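Local atomic coordinates of PhiRv1 phage protein (PDB entry 6LG3), a protein that acts as a bacterial toxin and, as EST12, probably activates the host RACK1-NLRP3-gasdermin D pathway of pyroptosis and IL-1 beta. Residues 4-9 / 67-72; 8-13 / 49-54; 12-17 / 58-63; 40-45 / 53-58. One frame throughout, in Å; residues are numbered along the deposited sequence.

From the N terminus, helix 4-22 supplies the first side of three contacts in turn. Its first turns meet the C-terminal helix 65-73 in contact 1, which closes a loop around nearly the whole chain. One turn on, contact 2 sets the helix against the middle strand 50-55, and contact 3 against the edge strand 58-64. Contacts 2 and 3 cross, overlapping at E12 and L13, and contact 3 nests inside contact 1. Contact 4 is the short loop of hairpin 42-46/50-55; it nests inside contact 3 and ends where contact 2 ends, at L53 and E54. Contacts 2 and 3 tie helix 4-22 to the antiparallel sheet, contact 1 ties it to helix 65-73, and contact 4 joins two strands.

Contact 1 (4-9 / 67-72); sequences NDERQL and WLAFHA
L9 and L68 both hold CG anti to the backbone N (chi1 -179° and -174°), and E6 holds CG anti to its carbonyl carbon. Turned this way, L9 enters the opposite helix as a knob into the hole formed by W67, L68, H71 and A72. Its CD2 does most of the touching: it lies 3.6 Å from CD1 of L68, where the two side chains pass in opposite senses, and 3.7 Å from CB of H71. The same methyl approaches the W67 ring obliquely. E6 adds its aliphatic part, CG resting 3.7 Å from CB of A72 and CB 3.9 Å from CD2 of L68. The carboxylate reaches on past them, OE2 coming to 3.4 Å from CA of A69, while OE1 takes the backbone N-H of T3 and ties the glutamate to the helix start. On the far helix H71 ND1 donates to W67 O at 3.2 Å, and the imidazole and indole overlap near their rims. The axes of segments 4-9 and 67-72 run at 103°, and L68 and W67 also reach M10 and L13, further along helix 4-22 on its sheet-facing side.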
loop_
_atom_site.group_PDB
_atom_site.type_symbol
_atom_site.label_atom_id
_atom_site.label_comp_id
_atom_site.label_asym_id
_atom_site.label_seq_id
_atom_site.Cartn_x
_atom_site.Cartn_y
_atom_site.Cartn_z
ATOM N N ASN A 4 -6.051 -10.961 1.692
ATOM C CA ASN A 4 -6.456 -10.176 0.528
ATOM C C ASN A 4 -7.035 -8.823 0.936
ATOM O O ASN A 4 -6.734 -7.799 0.307
ATOM C CB ASN A 4 -7.465 -10.952 -0.322
ATOM C CG ASN A 4 -6.796 -11.825 -1.361
ATOM O OD1 ASN A 4 -5.673 -11.553 -1.785
ATOM N ND2 ASN A 4 -7.490 -12.875 -1.791
ATOM N N ASP A 5 -7.865 -8.799 1.987
ATOM C CA ASP A 5 -8.440 -7.535 2.437
ATOM C C ASP A 5 -7.375 -6.615 3.019
ATOM O O ASP A 5 -7.436 -5.391 2.840
ATOM C CB ASP A 5 -9.551 -7.790 3.453
ATOM C CG ASP A 5 -10.790 -8.371 2.813
ATOM O OD1 ASP A 5 -11.511 -9.131 3.490
ATOM O OD2 ASP A 5 -11.047 -8.047 1.632
ATOM N N GLU A 6 -6.392 -7.184 3.718
ATOM C CA GLU A 6 -5.301 -6.363 4.233
ATOM C C GLU A 6 -4.469 -5.774 3.099
ATOM O O GLU A 6 -4.084 -4.600 3.157
ATOM C CB GLU A 6 -4.426 -7.180 5.182
ATOM C CG GLU A 6 -5.054 -7.389 6.560
ATOM C CD GLU A 6 -4.299 -8.409 7.401
ATOM O OE1 GLU A 6 -3.593 -9.261 6.821
ATOM O OE2 GLU A 6 -4.407 -8.356 8.643
ATOM N N ARG A 7 -4.189 -6.566 2.057
ATOM C CA ARG A 7 -3.461 -6.025 0.906
ATOM C C ARG A 7 -4.264 -4.928 0.219
ATOM O O ARG A 7 -3.710 -3.895 -0.179
ATOM C CB ARG A 7 -3.118 -7.137 -0.094
ATOM C CG ARG A 7 -2.177 -8.211 0.440
ATOM C CD ARG A 7 -1.873 -9.275 -0.613
ATOM N NE ARG A 7 -1.422 -10.521 0.003
ATOM C CZ ARG A 7 -0.148 -10.837 0.222
ATOM N NH1 ARG A 7 0.821 -9.998 -0.129
ATOM N NH2 ARG A 7 0.157 -11.995 0.793
ATOM N N GLN A 8 -5.577 -5.140 0.073
ATOM C CA GLN A 8 -6.436 -4.132 -0.536
ATOM C C GLN A 8 -6.395 -2.824 0.250
ATOM O O GLN A 8 -6.271 -1.737 -0.338
ATOM C CB GLN A 8 -7.860 -4.681 -0.632
ATOM C CG GLN A 8 -8.771 -3.941 -1.581
ATOM C CD GLN A 8 -10.046 -4.717 -1.866
ATOM O OE1 GLN A 8 -10.080 -5.572 -2.755
ATOM N NE2 GLN A 8 -11.099 -4.431 -1.103
ATOM N N LEU A 9 -6.466 -2.909 1.584
ATOM C CA LEU A 9 -6.395 -1.701 2.402
ATOM C C LEU A 9 -5.036 -1.011 2.264
ATOM O O LEU A 9 -4.963 0.223 2.164
ATOM C CB LEU A 9 -6.700 -2.051 3.860
ATOM C CG LEU A 9 -6.701 -0.909 4.870
ATOM C CD1 LEU A 9 -7.536 0.259 4.374
ATOM C CD2 LEU A 9 -7.244 -1.436 6.198
ATOM N N TRP A 67 -3.892 -2.646 13.879
ATOM C CA TRP A 67 -4.783 -1.674 13.250
ATOM C C TRP A 67 -5.217 -2.144 11.863
ATOM O O TRP A 67 -6.399 -2.038 11.501
ATOM C CB TRP A 67 -4.085 -0.310 13.180
ATOM C CG TRP A 67 -4.896 0.778 12.528
ATOM C CD1 TRP A 67 -5.683 1.694 13.150
ATOM C CD2 TRP A 67 -4.987 1.055 11.122
ATOM N NE1 TRP A 67 -6.267 2.527 12.221
ATOM C CE2 TRP A 67 -5.852 2.153 10.969
ATOM C CE3 TRP A 67 -4.420 0.478 9.981
ATOM C CZ2 TRP A 67 -6.167 2.688 9.721
ATOM C CZ3 TRP A 67 -4.734 1.014 8.735
ATOM C CH2 TRP A 67 -5.597 2.103 8.618
ATOM N N LEU A 68 -4.274 -2.670 11.072
ATOM C CA LEU A 68 -4.599 -3.116 9.721
ATOM C C LEU A 68 -5.548 -4.310 9.747
ATOM O O LEU A 68 -6.487 -4.387 8.946
ATOM C CB LEU A 68 -3.319 -3.480 8.965
ATOM C CG LEU A 68 -3.471 -3.827 7.484
ATOM C CD1 LEU A 68 -3.827 -2.598 6.690
ATOM C CD2 LEU A 68 -2.194 -4.455 6.945
ATOM N N ALA A 69 -5.315 -5.256 10.657
ATOM C CA ALA A 69 -6.209 -6.402 10.773
ATOM C C ALA A 69 -7.612 -5.963 11.181
ATOM O O ALA A 69 -8.608 -6.436 10.616
ATOM C CB ALA A 69 -5.638 -7.414 11.772
ATOM N N PHE A 70 -7.714 -5.048 12.151
ATOM C CA PHE A 70 -9.035 -4.581 12.569
ATOM C C PHE A 70 -9.762 -3.884 11.422
ATOM O O PHE A 70 -10.899 -4.232 11.092
ATOM C CB PHE A 70 -8.919 -3.652 13.777
ATOM C CG PHE A 70 -10.241 -3.152 14.273
ATOM C CD1 PHE A 70 -11.056 -3.976 15.032
ATOM C CD2 PHE A 70 -10.670 -1.864 13.986
ATOM C CE1 PHE A 70 -12.282 -3.530 15.499
ATOM C CE2 PHE A 70 -11.898 -1.410 14.452
ATOM C CZ PHE A 70 -12.700 -2.247 15.208
ATOM N N HIS A 71 -9.118 -2.905 10.787
ATOM C CA HIS A 71 -9.820 -2.174 9.738
ATOM C C HIS A 71 -10.067 -3.011 8.488
ATOM O O HIS A 71 -11.001 -2.709 7.738
ATOM C CB HIS A 71 -9.063 -0.890 9.390
ATOM C CG HIS A 71 -9.262 0.188 10.406
ATOM N ND1 HIS A 71 -8.698 0.139 11.663
ATOM C CD2 HIS A 71 -10.009 1.317 10.373
ATOM C CE1 HIS A 71 -9.066 1.206 12.351
ATOM N NE2 HIS A 71 -9.859 1.937 11.590
ATOM N N ALA A 72 -9.280 -4.062 8.254
ATOM C CA ALA A 72 -9.550 -4.911 7.099
ATOM C C ALA A 72 -10.659 -5.920 7.376
ATOM O O ALA A 72 -11.373 -6.313 6.448
ATOM C CB ALA A 72 -8.279 -5.640 6.657
#

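Contact 2 (8-13 / 49-54); sequences QLMHEL and ENAYLE
M10 reaches from helix 4-22 onto A51, Y52 and L53 in the middle strand of the three-stranded antiparallel sheet, the layer that this alpha+beta chain packs against its N-terminal helix. The axes of helix segment 8-13 and strand segment 50-54 approach to 9.0 Å and run at 55° to each other. M10 takes much of the contact. Its chain does not stretch out: it bends at chi2 and again at chi3 (both -70°), folding the thioether back so that the terminal methyl meets the strand. CE lies against the peptide link between Y52 and L53, 3.5 Å from both Y52 C and L53 N, flanked by the side chains of the residues that face the helix. CB of A51 is 3.9 Å from M10 CE and 4.0 Å from M10 SD; CB of L53 is 4.0 Å from M10 CE. The strand alternation does the rest, since A51 and L53 point at the helix while Y52 points to the other side, where its ring meets the R45 cation and its hydroxyl bonds to D47. The contact is buried and apolar. M10 also touches V61, L44 and L68, and so lies where all three strands and the C-terminal helix converge. L53 answers in the reverse direction: chi1 (-174°) sets its CG anti to the backbone N, and beyond it CD1 meets the helix backbone, 3.6 Å from M10 O and 4.0 Å from H11 CA.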
loop_
_atom_site.group_PDB
_atom_site.type_symbol
_atom_site.label_atom_id
_atom_site.label_comp_id
_atom_site.label_asym_id
_atom_site.label_seq_id
_atom_site.Cartn_x
_atom_site.Cartn_y
_atom_site.Cartn_z
ATOM N N GLN A 8 -5.577 -5.140 0.073
ATOM C CA GLN A 8 -6.436 -4.132 -0.536
ATOM C C GLN A 8 -6.395 -2.824 0.250
ATOM O O GLN A 8 -6.271 -1.737 -0.338
ATOM C CB GLN A 8 -7.860 -4.681 -0.632
ATOM C CG GLN A 8 -8.771 -3.941 -1.581
ATOM C CD GLN A 8 -10.046 -4.717 -1.866
ATOM O OE1 GLN A 8 -10.080 -5.572 -2.755
ATOM N NE2 GLN A 8 -11.099 -4.431 -1.103
ATOM N N LEU A 9 -6.466 -2.909 1.584
ATOM C CA LEU A 9 -6.395 -1.701 2.402
ATOM C C LEU A 9 -5.036 -1.011 2.264
ATOM O O LEU A 9 -4.963 0.223 2.164
ATOM C CB LEU A 9 -6.700 -2.051 3.860
ATOM C CG LEU A 9 -6.701 -0.909 4.870
ATOM C CD1 LEU A 9 -7.536 0.259 4.374
ATOM C CD2 LEU A 9 -7.244 -1.436 6.198
ATOM N N MET A 10 -3.948 -1.785 2.235
ATOM C CA MET A 10 -2.637 -1.169 2.041
ATOM C C MET A 10 -2.556 -0.458 0.691
ATOM O O MET A 10 -1.967 0.623 0.587
ATOM C CB MET A 10 -1.525 -2.217 2.168
ATOM C CG MET A 10 -1.344 -2.781 3.600
ATOM S SD MET A 10 -0.647 -1.566 4.743
ATOM C CE MET A 10 1.055 -1.399 4.165
ATOM N N HIS A 11 -3.164 -1.033 -0.345
ATOM C CA HIS A 11 -3.159 -0.369 -1.646
ATOM C C HIS A 11 -3.953 0.934 -1.606
ATOM O O HIS A 11 -3.525 1.945 -2.184
ATOM C CB HIS A 11 -3.713 -1.304 -2.718
ATOM C CG HIS A 11 -3.488 -0.821 -4.116
ATOM N ND1 HIS A 11 -2.341 -1.109 -4.828
ATOM C CD2 HIS A 11 -4.259 -0.065 -4.933
ATOM C CE1 HIS A 11 -2.418 -0.555 -6.024
ATOM N NE2 HIS A 11 -3.571 0.085 -6.113
ATOM N N GLU A 12 -5.103 0.938 -0.917
ATOM C CA GLU A 12 -5.881 2.171 -0.816
ATOM C C GLU A 12 -5.105 3.255 -0.074
ATOM O O GLU A 12 -5.081 4.423 -0.503
ATOM C CB GLU A 12 -7.223 1.887 -0.141
ATOM C CG GLU A 12 -8.080 0.890 -0.921
ATOM C CD GLU A 12 -9.361 0.495 -0.192
ATOM O OE1 GLU A 12 -9.982 -0.520 -0.585
ATOM O OE2 GLU A 12 -9.749 1.195 0.772
ATOM N N LEU A 13 -4.437 2.882 1.026
ATOM C CA LEU A 13 -3.578 3.827 1.735
ATOM C C LEU A 13 -2.450 4.347 0.839
ATOM O O LEU A 13 -2.056 5.517 0.942
ATOM C CB LEU A 13 -2.992 3.172 2.985
ATOM C CG LEU A 13 -3.966 2.674 4.054
ATOM C CD1 LEU A 13 -3.177 2.005 5.167
ATOM C CD2 LEU A 13 -4.774 3.831 4.595
ATOM N N GLU A 49 5.072 -6.607 13.837
ATOM C CA GLU A 49 4.618 -5.298 14.282
ATOM C C GLU A 49 3.922 -4.491 13.194
ATOM O O GLU A 49 2.888 -3.872 13.467
ATOM C CB GLU A 49 5.800 -4.486 14.829
ATOM C CG GLU A 49 6.003 -4.575 16.343
ATOM C CD GLU A 49 6.928 -5.714 16.749
ATOM O OE1 GLU A 49 7.020 -5.982 17.959
ATOM O OE2 GLU A 49 7.555 -6.328 15.862
ATOM N N ASN A 50 4.439 -4.484 11.963
ATOM C CA ASN A 50 3.956 -3.553 10.956
ATOM C C ASN A 50 3.802 -4.246 9.610
ATOM O O ASN A 50 4.425 -5.275 9.335
ATOM C CB ASN A 50 4.913 -2.364 10.800
ATOM C CG ASN A 50 5.324 -1.775 12.127
ATOM O OD1 ASN A 50 6.336 -2.179 12.706
ATOM N ND2 ASN A 50 4.535 -0.839 12.634
ATOM N N ALA A 51 2.979 -3.640 8.761
ATOM C CA ALA A 51 2.904 -3.938 7.340
ATOM C C ALA A 51 3.485 -2.761 6.567
ATOM O O ALA A 51 3.413 -1.612 7.016
ATOM C CB ALA A 51 1.456 -4.195 6.909
ATOM N N TYR A 52 4.071 -3.054 5.400
ATOM C CA TYR A 52 4.702 -2.046 4.566
ATOM C C TYR A 52 4.331 -2.267 3.111
ATOM O O TYR A 52 4.243 -3.412 2.644
ATOM C CB TYR A 52 6.229 -2.077 4.678
ATOM C CG TYR A 52 6.756 -2.277 6.077
ATOM C CD1 TYR A 52 6.806 -3.546 6.641
ATOM C CD2 TYR A 52 7.225 -1.207 6.824
ATOM C CE1 TYR A 52 7.284 -3.742 7.905
ATOM C CE2 TYR A 52 7.719 -1.396 8.099
ATOM C CZ TYR A 52 7.744 -2.671 8.634
ATOM O OH TYR A 52 8.229 -2.890 9.910
ATOM N N LEU A 53 4.122 -1.157 2.406
ATOM C CA LEU A 53 3.974 -1.145 0.956
ATOM C C LEU A 53 5.095 -0.276 0.411
ATOM O O LEU A 53 5.176 0.925 0.736
ATOM C CB LEU A 53 2.599 -0.625 0.517
ATOM C CG LEU A 53 2.274 -0.688 -0.988
ATOM C CD1 LEU A 53 0.771 -0.818 -1.203
ATOM C CD2 LEU A 53 2.795 0.541 -1.721
ATOM N N GLU A 54 5.963 -0.908 -0.383
ATOM C CA GLU A 54 7.114 -0.295 -1.034
ATOM C C GLU A 54 6.881 -0.186 -2.530
ATOM O O GLU A 54 6.371 -1.123 -3.157
ATOM C CB GLU A 54 8.387 -1.118 -0.862
ATOM C CG GLU A 54 8.935 -1.326 0.492
ATOM C CD GLU A 54 10.263 -2.069 0.412
ATOM O OE1 GLU A 54 10.733 -2.315 -0.725
ATOM O OE2 GLU A 54 10.834 -2.405 1.468
#

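Contact 3 (12-17 / 58-63); sequences ELAVQV and NVLVHA
L60 and V61, neighbours in sequence, both turn their side chains toward helix 4-22, where regular strand alternation would send one of them the other way. The cause is a classic beta bulge on edge strand 58-64, at which both residues face L53 of the middle strand; L60 has a nearly helical backbone (psi -38°). The bulge gives the helix-on-sheet packing two consecutive apolar groups. V61 presents its two methyls to different parts of the helix. CG1, anti to the backbone N (chi1 180°), meets L13 at CB and CD1, both 3.9 Å away, the two side chains crossing at about a right angle. CG2 presses on the backbone itself, 3.4 Å from A14 CA and 3.8 Å from A14 CB. The small side chain of A14 is consistent with this approach, and the axes of the two segments come to 7.6 Å at an angle of 125°. One turn on, V17 crosses V61 obliquely, its CG2 4.0 Å from CG2 of V61, and its other branch CG1 reaches CD2 of L60 at 4.2 Å. L60 spreads farther, also touching V18 of the same helix, L33 of helix 26-39 and A55 of the middle strand, so it packs where the second helix joins the first against the sheet. A63, beyond the bulge, adds a looser touch on L13. At the other end V17 sets both methyls against one carbonyl oxygen: CG1 and CG2 each stand 3.7 Å from L60 O.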
loop_
_atom_site.group_PDB
_atom_site.type_symbol
_atom_site.label_atom_id
_atom_site.label_comp_id
_atom_site.label_asym_id
_atom_site.label_seq_id
_atom_site.Cartn_x
_atom_site.Cartn_y
_atom_site.Cartn_z
ATOM N N GLU A 12 -5.103 0.938 -0.917
ATOM C CA GLU A 12 -5.881 2.171 -0.816
ATOM C C GLU A 12 -5.105 3.255 -0.074
ATOM O O GLU A 12 -5.081 4.423 -0.503
ATOM C CB GLU A 12 -7.223 1.887 -0.141
ATOM C CG GLU A 12 -8.080 0.890 -0.921
ATOM C CD GLU A 12 -9.361 0.495 -0.192
ATOM O OE1 GLU A 12 -9.982 -0.520 -0.585
ATOM O OE2 GLU A 12 -9.749 1.195 0.772
ATOM N N LEU A 13 -4.437 2.882 1.026
ATOM C CA LEU A 13 -3.578 3.827 1.735
ATOM C C LEU A 13 -2.450 4.347 0.839
ATOM O O LEU A 13 -2.056 5.517 0.942
ATOM C CB LEU A 13 -2.992 3.172 2.985
ATOM C CG LEU A 13 -3.966 2.674 4.054
ATOM C CD1 LEU A 13 -3.177 2.005 5.167
ATOM C CD2 LEU A 13 -4.774 3.831 4.595
ATOM N N ALA A 14 -1.895 3.487 -0.023
ATOM C CA ALA A 14 -0.832 3.946 -0.917
ATOM C C ALA A 14 -1.356 4.943 -1.940
ATOM O O ALA A 14 -0.695 5.952 -2.222
ATOM C CB ALA A 14 -0.174 2.760 -1.615
ATOM N N VAL A 15 -2.540 4.683 -2.503
ATOM C CA VAL A 15 -3.161 5.649 -3.409
ATOM C C VAL A 15 -3.333 6.993 -2.711
ATOM O O VAL A 15 -3.047 8.049 -3.292
ATOM C CB VAL A 15 -4.502 5.103 -3.937
ATOM C CG1 VAL A 15 -5.250 6.163 -4.735
ATOM C CG2 VAL A 15 -4.272 3.860 -4.779
ATOM N N GLN A 16 -3.784 6.975 -1.445
ATOM C CA GLN A 16 -3.914 8.222 -0.689
ATOM C C GLN A 16 -2.571 8.924 -0.529
ATOM O O GLN A 16 -2.490 10.157 -0.633
ATOM C CB GLN A 16 -4.527 7.956 0.691
ATOM C CG GLN A 16 -5.959 7.484 0.654
ATOM C CD GLN A 16 -6.512 7.226 2.052
ATOM O OE1 GLN A 16 -7.125 6.188 2.310
ATOM N NE2 GLN A 16 -6.292 8.172 2.959
ATOM N N VAL A 17 -1.509 8.164 -0.251
ATOM C CA VAL A 17 -0.189 8.766 -0.080
ATOM C C VAL A 17 0.267 9.420 -1.378
ATOM O O VAL A 17 0.784 10.545 -1.383
ATOM C CB VAL A 17 0.830 7.713 0.401
ATOM C CG1 VAL A 17 2.255 8.280 0.328
ATOM C CG2 VAL A 17 0.500 7.255 1.816
ATOM N N ASN A 58 11.236 2.298 -2.134
ATOM C CA ASN A 58 10.879 3.259 -1.100
ATOM C C ASN A 58 9.569 2.861 -0.442
ATOM O O ASN A 58 8.618 2.466 -1.124
ATOM C CB ASN A 58 10.754 4.670 -1.667
ATOM C CG ASN A 58 11.870 5.003 -2.626
ATOM O OD1 ASN A 58 13.039 4.779 -2.321
ATOM N ND2 ASN A 58 11.521 5.536 -3.794
ATOM N N VAL A 59 9.525 2.980 0.884
ATOM C CA VAL A 59 8.310 2.659 1.626
ATOM C C VAL A 59 7.299 3.776 1.435
ATOM O O VAL A 59 7.524 4.918 1.858
ATOM C CB VAL A 59 8.609 2.441 3.113
ATOM C CG1 VAL A 59 7.291 2.197 3.864
ATOM C CG2 VAL A 59 9.570 1.278 3.302
ATOM N N LEU A 60 6.174 3.456 0.798
ATOM C CA LEU A 60 5.081 4.405 0.671
ATOM C C LEU A 60 4.163 4.372 1.884
ATOM O O LEU A 60 3.664 5.423 2.305
ATOM C CB LEU A 60 4.259 4.111 -0.584
ATOM C CG LEU A 60 4.782 4.585 -1.941
ATOM C CD1 LEU A 60 3.801 4.200 -3.027
ATOM C CD2 LEU A 60 5.021 6.078 -1.955
ATOM N N VAL A 61 3.918 3.183 2.446
ATOM C CA VAL A 61 2.944 3.027 3.527
ATOM C C VAL A 61 3.521 2.107 4.588
ATOM O O VAL A 61 4.081 1.056 4.269
ATOM C CB VAL A 61 1.603 2.440 3.027
ATOM C CG1 VAL A 61 0.595 2.284 4.187
ATOM C CG2 VAL A 61 1.016 3.276 1.909
ATOM N N HIS A 62 3.361 2.477 5.855
ATOM C CA HIS A 62 3.506 1.489 6.912
ATOM C C HIS A 62 2.324 1.614 7.862
ATOM O O HIS A 62 1.853 2.721 8.147
ATOM C CB HIS A 62 4.845 1.600 7.657
ATOM C CG HIS A 62 5.050 2.891 8.378
ATOM N ND1 HIS A 62 4.613 3.097 9.669
ATOM C CD2 HIS A 62 5.684 4.029 8.007
ATOM C CE1 HIS A 62 4.947 4.315 10.054
ATOM N NE2 HIS A 62 5.599 4.902 9.065
ATOM N N ALA A 63 1.806 0.472 8.290
ATOM C CA ALA A 63 0.624 0.440 9.140
ATOM C C ALA A 63 0.822 -0.595 10.236
ATOM O O ALA A 63 1.329 -1.685 9.979
ATOM C CB ALA A 63 -0.638 0.111 8.334
#

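Contact 4 (40-45 / 53-58); sequences GTLILR and LEAGGN
I43 and E54 bind each other twice, the hydrogen-bonded pair of an antiparallel hairpin. E54 N donates to I43 O at 2.9 Å, and I43 N returns a bond to E54 O. L42 with A55 and L44 with L53 are the non-hydrogen-bonded pairs on either side. Just before the first strand, T41 O is the acceptor: G56 N donates to it at 3.1 Å from above the carbonyl plane, and a water donates to it as well. T41 OG1 has a weak hydrogen bond with F36 O. The water also donates to E54 OE1, 3.2 Å away, and accepts from G57 N. The turn, type I' from A55 to N58, closes with A55 N to N58 O and N58 N to A55 O; its positive phi values suit G56 and G57. E54 holds CG anti to its carbonyl carbon (chi1 -63°), and its OE2 faces the edge of the R45 guanidinium, the two planes 86° apart. The salt bridge to NE is weak at 3.5 Å and, with R45 in two conformers, doubtful. On the other face the side chains are apolar, L42 CD1 lying 3.6 Å from L53 CD2 and L44 CD2 3.8 Å from L53 CB. This face turns to the helices: L42 and A55 meet F36 of helix 26-39, L44 and L53 meet M10 of helix 4-22, and strand 58-64 flanks L53.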
loop_
_atom_site.group_PDB
_atom_site.type_symbol
_atom_site.label_atom_id
_atom_site.label_comp_id
_atom_site.label_asym_id
_atom_site.label_seq_id
_atom_site.Cartn_x
_atom_site.Cartn_y
_atom_site.Cartn_z
ATOM N N GLY A 40 7.735 -5.075 -11.113
ATOM C CA GLY A 40 8.105 -6.003 -10.064
ATOM C C GLY A 40 8.647 -5.349 -8.812
ATOM O O GLY A 40 9.270 -6.027 -7.990
ATOM N N THR A 41 8.438 -4.043 -8.646
ATOM C CA THR A 41 8.956 -3.310 -7.497
ATOM C C THR A 41 7.852 -2.821 -6.565
ATOM O O THR A 41 8.112 -1.977 -5.697
ATOM C CB THR A 41 9.814 -2.130 -7.966
ATOM O OG1 THR A 41 9.003 -1.197 -8.691
ATOM C CG2 THR A 41 10.938 -2.617 -8.866
ATOM N N LEU A 42 6.628 -3.325 -6.714
ATOM C CA LEU A 42 5.551 -3.040 -5.767
ATOM C C LEU A 42 5.494 -4.209 -4.798
ATOM O O LEU A 42 5.013 -5.291 -5.148
ATOM C CB LEU A 42 4.211 -2.840 -6.470
ATOM C CG LEU A 42 3.037 -2.401 -5.584
ATOM C CD1 LEU A 42 3.309 -1.041 -4.963
ATOM C CD2 LEU A 42 1.754 -2.374 -6.387
ATOM N N ILE A 43 6.001 -3.994 -3.589
ATOM C CA ILE A 43 6.251 -5.066 -2.640
ATOM C C ILE A 43 5.386 -4.802 -1.424
ATOM O O ILE A 43 5.460 -3.718 -0.832
ATOM C CB ILE A 43 7.734 -5.145 -2.241
ATOM C CG1 ILE A 43 8.632 -5.324 -3.471
ATOM C CG2 ILE A 43 7.948 -6.258 -1.220
ATOM C CD1 ILE A 43 8.360 -6.573 -4.248
ATOM N N LEU A 44 4.554 -5.774 -1.069
ATOM C CA LEU A 44 3.808 -5.754 0.181
ATOM C C LEU A 44 4.440 -6.774 1.114
ATOM O O LEU A 44 4.641 -7.931 0.724
ATOM C CB LEU A 44 2.329 -6.064 -0.055
ATOM C CG LEU A 44 1.462 -4.821 -0.233
ATOM C CD1 LEU A 44 0.106 -5.165 -0.834
ATOM C CD2 LEU A 44 1.289 -4.161 1.118
ATOM N N ARG A 45 4.781 -6.348 2.327
ATOM C CA ARG A 45 5.416 -7.259 3.270
ATOM C C ARG A 45 5.000 -6.883 4.684
ATOM O O ARG A 45 4.399 -5.836 4.926
ATOM C CB ARG A 45 6.940 -7.250 3.119
ATOM C CG ARG A 45 7.564 -5.871 3.244
ATOM C CD ARG A 45 9.086 -5.925 3.147
ATOM N NE ARG A 45 9.695 -4.744 3.755
ATOM C CZ ARG A 45 9.857 -4.584 5.067
ATOM N NH1 ARG A 45 9.457 -5.528 5.912
ATOM N NH2 ARG A 45 10.414 -3.478 5.538
ATOM N N LEU A 53 4.122 -1.157 2.406
ATOM C CA LEU A 53 3.974 -1.145 0.956
ATOM C C LEU A 53 5.095 -0.276 0.411
ATOM O O LEU A 53 5.176 0.925 0.736
ATOM C CB LEU A 53 2.599 -0.625 0.517
ATOM C CG LEU A 53 2.274 -0.688 -0.988
ATOM C CD1 LEU A 53 0.771 -0.818 -1.203
ATOM C CD2 LEU A 53 2.795 0.541 -1.721
ATOM N N GLU A 54 5.963 -0.908 -0.383
ATOM C CA GLU A 54 7.114 -0.295 -1.034
ATOM C C GLU A 54 6.881 -0.186 -2.530
ATOM O O GLU A 54 6.371 -1.123 -3.157
ATOM C CB GLU A 54 8.387 -1.118 -0.862
ATOM C CG GLU A 54 8.935 -1.326 0.492
ATOM C CD GLU A 54 10.263 -2.069 0.412
ATOM O OE1 GLU A 54 10.733 -2.315 -0.725
ATOM O OE2 GLU A 54 10.834 -2.405 1.468
ATOM N N ALA A 55 7.312 0.936 -3.103
ATOM C CA ALA A 55 7.276 1.155 -4.543
ATOM C C ALA A 55 8.659 1.617 -4.970
ATOM O O ALA A 55 9.151 2.636 -4.476
ATOM C CB ALA A 55 6.212 2.187 -4.926
ATOM N N GLY A 56 9.291 0.864 -5.864
ATOM C CA GLY A 56 10.614 1.252 -6.333
ATOM C C GLY A 56 11.631 1.403 -5.224
ATOM O O GLY A 56 12.420 2.357 -5.234
ATOM N N GLY A 57 11.604 0.504 -4.238
ATOM C CA GLY A 57 12.564 0.508 -3.152
ATOM C C GLY A 57 12.294 1.497 -2.038
ATOM O O GLY A 57 13.066 1.534 -1.072
ATOM N N ASN A 58 11.236 2.298 -2.134
ATOM C CA ASN A 58 10.879 3.259 -1.100
ATOM C C ASN A 58 9.569 2.861 -0.442
ATOM O O ASN A 58 8.618 2.466 -1.124
ATOM C CB ASN A 58 10.754 4.670 -1.667
ATOM C CG ASN A 58 11.870 5.003 -2.626
ATOM O OD1 ASN A 58 13.039 4.779 -2.321
ATOM N ND2 ASN A 58 11.521 5.536 -3.794
HETATM O O HOH W 1 10.211 -1.649 -3.778
#